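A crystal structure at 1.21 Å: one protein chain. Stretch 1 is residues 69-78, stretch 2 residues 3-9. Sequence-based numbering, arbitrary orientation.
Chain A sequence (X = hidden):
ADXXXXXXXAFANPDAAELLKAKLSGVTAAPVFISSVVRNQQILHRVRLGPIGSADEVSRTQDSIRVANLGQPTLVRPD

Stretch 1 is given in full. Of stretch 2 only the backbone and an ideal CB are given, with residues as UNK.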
ATOM      1  N   ASN A  69     -10.816   2.221  -6.536  1.00 16.35           N
ATOM      2  CA  ASN A  69     -10.036   2.723  -7.663  1.00 17.63           C
ATOM      3  C   ASN A  69      -8.737   3.377  -7.205  1.00 17.20           C
ATOM      4  O   ASN A  69      -8.339   4.426  -7.708  1.00 18.86           O
ATOM      5  CB  ASN A  69     -10.864   3.660  -8.546  1.00 21.15           C
ATOM      6  CG  ASN A  69     -10.279   3.825  -9.925  1.00 24.79           C
ATOM      7  OD1 ASN A  69      -9.572   2.951 -10.416  1.00 26.26           O
ATOM      8  ND2 ASN A  69     -10.568   4.954 -10.560  1.00 27.47           N
ATOM      9  N   LEU A  70      -8.067   2.748  -6.242  1.00 15.88           N
ATOM     10  CA  LEU A  70      -6.882   3.335  -5.632  1.00 16.72           C
ATOM     11  C   LEU A  70      -5.573   2.746  -6.140  1.00 19.72           C
ATOM     12  O   LEU A  70      -4.508   3.242  -5.766  1.00 22.41           O
ATOM     13  CB  LEU A  70      -6.954   3.247  -4.103  1.00 16.74           C
ATOM     14  CG  LEU A  70      -7.991   4.170  -3.461  1.00 17.33           C
ATOM     15  CD1 LEU A  70      -8.076   3.936  -1.961  1.00 18.53           C
ATOM     16  CD2 LEU A  70      -7.663   5.626  -3.755  1.00 18.38           C
ATOM     17  N   GLY A  71      -5.614   1.734  -6.990  1.00 18.87           N
ATOM     18  CA  GLY A  71      -4.403   1.190  -7.558  1.00 19.49           C
ATOM     19  C   GLY A  71      -4.485  -0.316  -7.661  1.00 19.77           C
ATOM     20  O   GLY A  71      -5.529  -0.921  -7.428  1.00 20.58           O
ATOM     21  N   GLN A  72      -3.359  -0.923  -8.029  1.00 19.26           N
ATOM     22  CA  GLN A  72      -3.273  -2.367  -8.224  1.00 19.65           C
ATOM     23  C   GLN A  72      -2.501  -2.977  -7.064  1.00 19.09           C
ATOM     24  O   GLN A  72      -1.263  -2.917  -7.036  1.00 24.01           O
ATOM     25  CB  GLN A  72      -2.589  -2.688  -9.556  1.00 23.42           C
ATOM     26  CG  GLN A  72      -3.389  -2.271 -10.791  1.00 26.49           C
ATOM     27  CD  GLN A  72      -4.775  -2.899 -10.858  1.00 29.47           C
ATOM     28  OE1 GLN A  72      -5.005  -3.999 -10.350  1.00 30.33           O
ATOM     29  NE2 GLN A  72      -5.706  -2.198 -11.496  1.00 31.65           N
ATOM     30  N   PRO A  73      -3.183  -3.563  -6.085  1.00 14.46           N
ATOM     31  CA  PRO A  73      -2.516  -4.013  -4.856  1.00 14.68           C
ATOM     32  C   PRO A  73      -1.843  -5.365  -5.072  1.00 14.43           C
ATOM     33  O   PRO A  73      -2.487  -6.328  -5.492  1.00 16.58           O
ATOM     34  CB  PRO A  73      -3.679  -4.125  -3.864  1.00 17.03           C
ATOM     35  CG  PRO A  73      -4.877  -4.418  -4.727  1.00 18.80           C
ATOM     36  CD  PRO A  73      -4.639  -3.786  -6.060  1.00 17.16           C
ATOM     37  N   THR A  74      -0.549  -5.441  -4.764  1.00 12.08           N
ATOM     38  CA  THR A  74       0.240  -6.653  -4.944  1.00 12.72           C
ATOM     39  C   THR A  74       0.890  -7.072  -3.632  1.00 11.18           C
ATOM     40  O   THR A  74       1.239  -6.238  -2.806  1.00 11.59           O
ATOM     41  CB  THR A  74       1.322  -6.461  -6.020  1.00 16.46           C
ATOM     42  OG1 THR A  74       2.197  -5.392  -5.641  1.00 18.40           O
ATOM     43  CG2 THR A  74       0.693  -6.127  -7.355  1.00 18.78           C
ATOM     44  N   LEU A  75       1.045  -8.379  -3.445  1.00 10.56           N
ATOM     45  CA  LEU A  75       1.721  -8.889  -2.257  1.00 11.61           C
ATOM     46  C   LEU A  75       3.203  -8.552  -2.303  1.00 12.39           C
ATOM     47  O   LEU A  75       3.848  -8.656  -3.353  1.00 13.77           O
ATOM     48  CB  LEU A  75       1.557 -10.403  -2.161  1.00 12.28           C
ATOM     49  CG  LEU A  75       0.248 -10.869  -1.528  1.00 13.79           C
ATOM     50  CD1 LEU A  75       0.042 -12.328  -1.805  1.00 17.12           C
ATOM     51  CD2 LEU A  75       0.267 -10.626  -0.021  1.00 15.70           C
ATOM     52  N   VAL A  76       3.752  -8.163  -1.146  1.00 12.90           N
ATOM     53  CA  VAL A  76       5.177  -7.883  -0.992  1.00 16.47           C
ATOM     54  C   VAL A  76       5.660  -8.458   0.334  1.00 21.15           C
ATOM     55  O   VAL A  76       4.889  -8.635   1.279  1.00 20.72           O
ATOM     56  CB  VAL A  76       5.491  -6.370  -1.028  1.00 17.08           C
ATOM     57  CG1 VAL A  76       5.214  -5.797  -2.417  1.00 18.38           C
ATOM     58  CG2 VAL A  76       4.724  -5.619   0.088  1.00 14.59           C
ATOM     59  N   ARG A  77       6.959  -8.736   0.409  1.00 28.84           N
ATOM     60  CA  ARG A  77       7.576  -9.202   1.653  1.00 37.23           C
ATOM     61  C   ARG A  77       8.657  -8.219   2.075  1.00 40.03           C
ATOM     62  O   ARG A  77       9.759  -8.221   1.497  1.00 40.52           O
ATOM     63  CB  ARG A  77       8.158 -10.605   1.491  1.00 41.24           C
ATOM     64  CG  ARG A  77       7.179 -11.723   1.830  1.00 44.37           C
ATOM     65  CD  ARG A  77       7.604 -13.045   1.207  1.00 46.87           C
ATOM     66  NE  ARG A  77       7.716 -12.950  -0.247  1.00 48.82           N
ATOM     67  CZ  ARG A  77       8.852 -13.095  -0.922  1.00 50.11           C
ATOM     68  NH1 ARG A  77       9.983 -13.345  -0.276  1.00 50.34           N
ATOM     69  NH2 ARG A  77       8.856 -12.990  -2.244  1.00 50.43           N
ATOM     70  N   PRO A  78       8.398  -7.357   3.073  1.00 42.23           N
ATOM     71  CA  PRO A  78       9.376  -6.367   3.541  1.00 43.33           C
ATOM     72  C   PRO A  78      10.643  -7.011   4.090  1.00 44.21           C
ATOM     73  O   PRO A  78      10.539  -7.990   4.828  1.00 44.92           O
ATOM     74  CB  PRO A  78       8.629  -5.638   4.664  1.00 43.33           C
ATOM     75  CG  PRO A  78       7.185  -5.876   4.383  1.00 43.15           C
ATOM     76  CD  PRO A  78       7.124  -7.253   3.801  1.00 42.92           C
ATOM     77  N   UNK A   3       2.899 -12.012   9.383  1.00 21.62           N
ATOM     78  CA  UNK A   3       1.847 -11.292   8.688  1.00 18.44           C
ATOM     79  C   UNK A   3       2.131 -10.999   7.225  1.00 15.91           C
ATOM     80  O   UNK A   3       3.273 -11.036   6.768  1.00 17.62           O
ATOM     81  CB  UNK A   3       1.579  -9.972   9.414  1.00 18.44           C
ATOM     82  N   UNK A   4       1.073 -10.695   6.483  1.00 13.12           N
ATOM     83  CA  UNK A   4       1.135 -10.488   5.044  1.00 11.41           C
ATOM     84  C   UNK A   4       1.032  -8.999   4.729  1.00  9.96           C
ATOM     85  O   UNK A   4       0.363  -8.246   5.442  1.00 10.80           O
ATOM     86  CB  UNK A   4       0.024 -11.267   4.336  1.00 11.41           C
ATOM     87  N   UNK A   5       1.677  -8.571   3.642  1.00 10.47           N
ATOM     88  CA  UNK A   5       1.719  -7.157   3.297  1.00 10.55           C
ATOM     89  C   UNK A   5       1.360  -6.955   1.835  1.00 10.27           C
ATOM     90  O   UNK A   5       1.698  -7.777   0.979  1.00 11.00           O
ATOM     91  CB  UNK A   5       3.101  -6.571   3.591  1.00 10.55           C
ATOM     92  N   UNK A   6       0.688  -5.840   1.559  1.00  9.85           N
ATOM     93  CA  UNK A   6       0.378  -5.410   0.203  1.00  9.86           C
ATOM     94  C   UNK A   6       1.095  -4.100  -0.078  1.00 10.18           C
ATOM     95  O   UNK A   6       1.307  -3.286   0.825  1.00 11.38           O
ATOM     96  CB  UNK A   6      -1.131  -5.259   0.004  1.00  9.86           C
ATOM     97  N   UNK A   7       1.470  -3.905  -1.340  1.00  9.87           N
ATOM     98  CA  UNK A   7       1.924  -2.612  -1.836  1.00 10.01           C
ATOM     99  C   UNK A   7       0.898  -2.115  -2.843  1.00 10.40           C
ATOM    100  O   UNK A   7       0.443  -2.878  -3.703  1.00 11.80           O
ATOM    101  CB  UNK A   7       3.317  -2.707  -2.462  1.00 10.01           C
ATOM    102  N   UNK A   8       0.523  -0.844  -2.724  1.00 11.80           N
ATOM    103  CA  UNK A   8      -0.533  -0.279  -3.547  1.00 13.89           C
ATOM    104  C   UNK A   8      -0.009   0.734  -4.564  1.00 14.97           C
ATOM    105  O   UNK A   8      -0.642   0.936  -5.606  1.00 17.52           O
ATOM    106  CB  UNK A   8      -1.585   0.382  -2.654  1.00 13.89           C
ATOM    107  N   UNK A   9       1.120   1.372  -4.293  1.00 13.17           N
ATOM    108  CA  UNK A   9       1.729   2.281  -5.242  1.00 13.85           C
ATOM    109  C   UNK A   9       3.125   2.615  -4.780  1.00 13.22           C
ATOM    110  O   UNK A   9       3.525   2.312  -3.654  1.00 13.06           O
ATOM    111  CB  UNK A   9       0.892   3.551  -5.410  1.00 13.85           C
TER

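Residues 74-76 and the strand in stretch 2 pair antiparallel through backbone bonds that any residue with a free N-H can make: the N of Thr74 donates to the O of position 7 (2.9 Å), the N of position 7 to Thr74 O (2.8 Å), and Val76 N to the O of position 5 (3.0 Å). The side chains must then fit the two faces of this ladder.

Position 3 lies beyond the reach of stretch 1. Nothing visible restricts it, and many residues would serve; it is Gly3, which makes no contact here.

At position 4 the CA-to-CB bond points sideways, and the ideal CB lies 4.4 Å from Leu75 CD2. An aliphatic residue would profit from that methyl, though a polar one with a long aliphatic stem could also be accommodated. The residue is Leu4, whose CB rests 4.5 Å from Leu75 CD2, a modest apolar contact.

Position 5 shares a sheet face with Val76, and its extended backbone angles suit beta-branched and aromatic residues. Its ideal CB is 4.1 Å from Pro78 CD, so a side chain leaving here meets both a valine and a proline ring. A flat aromatic would use the proline best, since the C-H bonds of the proline ring pack well on a pi face; a large aliphatic is the alternative. The residue is Tyr5. Pro78 CG sits over one face of the ring, 3.9 Å from its centroid and 17° off the normal, a CH-pi contact, while Tyr5 CB packs 3.9 Å from Val76 CG2. A water accepts from Tyr5 N (2.9 Å from N to the water O) and donates to Val76 O (2.6 Å from the water O), bridging these two atoms, which lie too far apart to bond to each other.

At position 6 the CA-to-CB bond points sideways, with the ideal CB 4.8 Å from Pro73 CB and Leu75 also within reach of a longer side chain. No charge or side-chain donor is offered by these two, so leucine, isoleucine or methionine would suit. It is Leu6: its CD1 lies 4.4 Å from Pro73 CB and its CD2 4.1 Å from Leu75 CD2, so the branched end touches both neighbours.

Position 7 shares its face with Thr74 and Val76. The ideal CB is 3.6 Å from Val76 CG1, which favours an aliphatic beginning, whereas the threonine hydroxyl nearby tolerates polarity; valine, threonine or a long polar residue would all be plausible. The residue is Gln7. Its CB packs against Val76 CG1 at 3.6 Å, and its extended stem (chi1 and chi2 both t) carries the amide onward, where OE1 is hydrogen-bonded elsewhere in the structure.

At position 8 the CA-to-CB bond again points sideways, with Pro73 and the backbone around Leu70 nearby. A compact aliphatic fits. It is Val8, with CG2 4.4 Å from Pro73 CB and CG1 3.7 Å from Leu70 O. A water bridges Val8 O (2.7 Å from the water O) to Gln72 N (2.9 Å from the water O).

Position 9 makes no contact with stretch 1, but its fully extended phi/psi of -168/170 is most readily adopted by glycine, and the residue is Gly9.

Stretch 2 (3-9) GLYLQVG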
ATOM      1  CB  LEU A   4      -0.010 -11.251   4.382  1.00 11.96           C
ATOM      2  CG  LEU A   4       0.062 -12.758   4.627  1.00 13.87           C
ATOM      3  CD1 LEU A   4      -1.219 -13.429   4.163  1.00 15.90           C
ATOM      4  CD2 LEU A   4       1.266 -13.362   3.920  1.00 15.24           C
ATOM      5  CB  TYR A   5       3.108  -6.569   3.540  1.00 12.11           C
ATOM      6  CG  TYR A   5       3.488  -6.511   4.996  1.00 12.01           C
ATOM      7  CD1 TYR A   5       4.043  -7.608   5.632  1.00 13.27           C
ATOM      8  CD2 TYR A   5       3.301  -5.352   5.733  1.00 12.93           C
ATOM      9  CE1 TYR A   5       4.401  -7.555   6.971  1.00 14.17           C
ATOM     10  CE2 TYR A   5       3.649  -5.285   7.069  1.00 14.04           C
ATOM     11  CZ  TYR A   5       4.199  -6.387   7.684  1.00 14.12           C
ATOM     12  OH  TYR A   5       4.553  -6.309   9.008  1.00 16.18           O
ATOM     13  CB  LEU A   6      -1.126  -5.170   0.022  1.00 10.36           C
ATOM     14  CG  LEU A   6      -2.028  -6.400   0.034  1.00 10.11           C
ATOM     15  CD1 LEU A   6      -3.485  -5.987   0.145  1.00 11.13           C
ATOM     16  CD2 LEU A   6      -1.788  -7.229  -1.222  1.00 10.43           C
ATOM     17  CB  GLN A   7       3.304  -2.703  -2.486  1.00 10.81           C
ATOM     18  CG  GLN A   7       3.799  -1.378  -3.051  1.00 11.65           C
ATOM     19  CD  GLN A   7       5.288  -1.392  -3.303  1.00 12.54           C
ATOM     20  OE1 GLN A   7       6.072  -1.744  -2.421  1.00 13.02           O
ATOM     21  NE2 GLN A   7       5.689  -1.022  -4.513  1.00 14.80           N
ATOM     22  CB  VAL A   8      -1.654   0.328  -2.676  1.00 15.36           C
ATOM     23  CG1 VAL A   8      -2.844   0.764  -3.521  1.00 17.18           C
ATOM     24  CG2 VAL A   8      -2.096  -0.681  -1.616  1.00 16.75           C
TER
HETATM   25  O   HOH W   1       3.459 -10.494   2.367  1.00 16.67           O
HETATM   26  O   HOH W   2       1.518  -2.574  -6.659  1.00 26.43           O
HETATM   27  O   HOH W   3      -0.964   0.668  -8.253  1.00 30.13           O
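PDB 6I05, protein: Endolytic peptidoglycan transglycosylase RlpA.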